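Local coordinates for apaG protein (Shewanella oneidensis, PDB 1TZA) that is of unknown function but belongs to the ApaG family, whose beta-sandwich domain may serve in binding other molecules, and pairs with a second copy of itself, at the interface of chains A and B. Coordinates in Å, arbitrary orientation; residue numbers count along the deposited sequence, not the author numbering. Chains: chain A/B, apaG protein.

The interface of chains A and B. Residues chain A 32, 49, 62-64, 85-86; chain B 18-22.
A:Arg49 and B:Glu18 reach toward each other tip to tip in a salt bridge, NE of the guanidinium lying 3.0 Å from carboxylate OE2. The N-H of NE points away from OE2, so the pair is read as a salt bridge without a hydrogen bond; the guanidinium and carboxylate planes are 57° apart. NH2 of A:Arg49 instead donates to the backbone O of B:Gln19 (3.2 Å), the acceptor lying 26° out of the guanidinium plane. An alanine in place of A:Arg49 would probably leave the B:Glu18 carboxylate without its cationic mate and the B:Gln19 carbonyl without this donor.

On the other carboxylate oxygen, OE1 of B:Glu18 accepts from the hydroxyl OG of A:Ser85 at 2.7 Å, met from above the carboxylate plane. CG of B:Glu18 is anti to its backbone N (chi1 179°), and the extended chain carries the acid to A:Ser85. Backbone pairing adds A:Gln64 N to B:Ser21 O (3.2 Å).

Water 1 lies at the ring edge of A:Tyr32, 2.8 Å from its OH, and also contacts OE2 of B:Glu18 (3.2 Å). Water 2 joins B:Gln19 O (2.8 Å), B:Ser21 N and OG, and A:Gln64 O.

Both methyl groups of A:Val63 pack on CG of B:Gln20, with CG2 at 3.8 Å, the side chains crossing obliquely.

The end of B strand 8-19 and the following loop lie against A strands 28-38, 44-55, 60-66 and 79-89, one part of a two-fold interface that may or may not be biological.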
loop_
_atom_site.group_PDB
_atom_site.type_symbol
_atom_site.label_atom_id
_atom_site.label_comp_id
_atom_site.label_asym_id
_atom_site.label_seq_id
_atom_site.Cartn_x
_atom_site.Cartn_y
_atom_site.Cartn_z
ATOM N N TYR A 32 1.016 -2.648 6.305
ATOM C CA TYR A 32 1.511 -3.302 7.505
ATOM C C TYR A 32 3.013 -3.526 7.335
ATOM O O TYR A 32 3.485 -3.890 6.252
ATOM C CB TYR A 32 0.766 -4.622 7.794
ATOM C CG TYR A 32 0.777 -5.655 6.689
ATOM C CD1 TYR A 32 1.911 -6.413 6.422
ATOM C CD2 TYR A 32 -0.365 -5.886 5.928
ATOM C CE1 TYR A 32 1.908 -7.384 5.426
ATOM C CE2 TYR A 32 -0.386 -6.843 4.939
ATOM C CZ TYR A 32 0.753 -7.594 4.689
ATOM O OH TYR A 32 0.730 -8.553 3.706
ATOM N N ARG A 49 4.251 -17.823 3.166
ATOM C CA ARG A 49 3.413 -17.068 4.078
ATOM C C ARG A 49 2.002 -17.578 3.886
ATOM O O ARG A 49 1.651 -18.088 2.821
ATOM C CB ARG A 49 3.472 -15.567 3.787
ATOM C CG ARG A 49 2.985 -15.148 2.413
ATOM C CD ARG A 49 2.883 -13.624 2.316
ATOM N NE ARG A 49 3.230 -13.126 0.986
ATOM C CZ ARG A 49 2.493 -13.296 -0.107
ATOM N NH1 ARG A 49 1.345 -13.953 -0.047
ATOM N NH2 ARG A 49 2.916 -12.817 -1.264
ATOM N N GLU A 62 -8.097 -15.550 2.361
ATOM C CA GLU A 62 -6.887 -16.256 2.735
ATOM C C GLU A 62 -5.852 -16.003 1.666
ATOM O O GLU A 62 -6.143 -16.106 0.478
ATOM C CB GLU A 62 -7.168 -17.756 2.861
ATOM C CG GLU A 62 -6.643 -18.392 4.148
ATOM C CD GLU A 62 -6.984 -19.876 4.264
ATOM O OE1 GLU A 62 -6.493 -20.676 3.438
ATOM O OE2 GLU A 62 -7.748 -20.242 5.184
ATOM N N VAL A 63 -4.644 -15.648 2.078
ATOM C CA VAL A 63 -3.581 -15.398 1.120
ATOM C C VAL A 63 -2.443 -16.354 1.390
ATOM O O VAL A 63 -1.979 -16.465 2.519
ATOM C CB VAL A 63 -3.067 -13.958 1.220
ATOM C CG1 VAL A 63 -1.899 -13.752 0.254
ATOM C CG2 VAL A 63 -4.201 -12.989 0.913
ATOM N N GLN A 64 -2.005 -17.052 0.351
ATOM C CA GLN A 64 -0.916 -18.012 0.473
ATOM C C GLN A 64 0.046 -17.783 -0.688
ATOM O O GLN A 64 -0.384 -17.627 -1.832
ATOM C CB GLN A 64 -1.477 -19.433 0.416
ATOM C CG GLN A 64 -1.071 -20.344 1.576
ATOM C CD GLN A 64 0.161 -21.195 1.277
ATOM O OE1 GLN A 64 1.289 -20.700 1.230
ATOM N NE2 GLN A 64 -0.060 -22.488 1.064
ATOM N N SER A 85 4.002 -4.308 3.334
ATOM C CA SER A 85 3.059 -4.700 2.301
ATOM C C SER A 85 1.736 -4.053 2.690
ATOM O O SER A 85 1.729 -3.106 3.456
ATOM C CB SER A 85 2.911 -6.215 2.231
ATOM O OG SER A 85 2.096 -6.572 1.123
ATOM N N GLY A 86 0.624 -4.549 2.171
ATOM C CA GLY A 86 -0.648 -3.948 2.515
ATOM C C GLY A 86 -1.838 -4.796 2.117
ATOM O O GLY A 86 -1.688 -5.874 1.542
ATOM N N GLU B 18 3.341 -6.644 -4.038
ATOM C CA GLU B 18 3.193 -8.059 -3.717
ATOM C C GLU B 18 1.932 -8.705 -4.310
ATOM O O GLU B 18 0.871 -8.070 -4.374
ATOM C CB GLU B 18 3.177 -8.198 -2.184
ATOM C CG GLU B 18 2.998 -9.610 -1.665
ATOM C CD GLU B 18 2.905 -9.669 -0.143
ATOM O OE1 GLU B 18 1.909 -9.172 0.432
ATOM O OE2 GLU B 18 3.838 -10.216 0.478
ATOM N N GLN B 19 2.050 -9.965 -4.730
ATOM C CA GLN B 19 0.914 -10.697 -5.287
ATOM C C GLN B 19 0.083 -11.330 -4.170
ATOM O O GLN B 19 0.621 -12.033 -3.319
ATOM C CB GLN B 19 1.377 -11.798 -6.252
ATOM C CG GLN B 19 0.256 -12.802 -6.606
ATOM C CD GLN B 19 0.621 -13.750 -7.745
ATOM O OE1 GLN B 19 1.735 -14.267 -7.808
ATOM N NE2 GLN B 19 -0.330 -13.995 -8.639
ATOM N N GLN B 20 -1.224 -11.086 -4.178
ATOM C CA GLN B 20 -2.108 -11.646 -3.159
ATOM C C GLN B 20 -2.961 -12.796 -3.691
ATOM O O GLN B 20 -4.137 -12.610 -3.997
ATOM C CB GLN B 20 -3.028 -10.562 -2.594
ATOM C CG GLN B 20 -2.727 -10.207 -1.147
ATOM C CD GLN B 20 -1.880 -8.967 -1.011
ATOM O OE1 GLN B 20 -2.390 -7.851 -1.063
ATOM N NE2 GLN B 20 -0.577 -9.153 -0.844
ATOM N N SER B 21 -2.361 -13.983 -3.782
ATOM C CA SER B 21 -3.053 -15.174 -4.276
ATOM C C SER B 21 -4.067 -15.679 -3.263
ATOM O O SER B 21 -3.718 -15.983 -2.127
ATOM C CB SER B 21 -2.047 -16.288 -4.577
ATOM O OG SER B 21 -1.068 -15.853 -5.502
ATOM N N SER B 22 -5.323 -15.770 -3.685
ATOM C CA SER B 22 -6.391 -16.236 -2.813
ATOM C C SER B 22 -6.861 -17.623 -3.227
ATOM O O SER B 22 -6.247 -18.259 -4.083
ATOM C CB SER B 22 -7.563 -15.252 -2.851
ATOM O OG SER B 22 -7.156 -13.961 -2.416
HETATM O O HOH W 1 2.797 -10.368 3.468
HETATM O O HOH W 2 0.348 -14.846 -3.164
#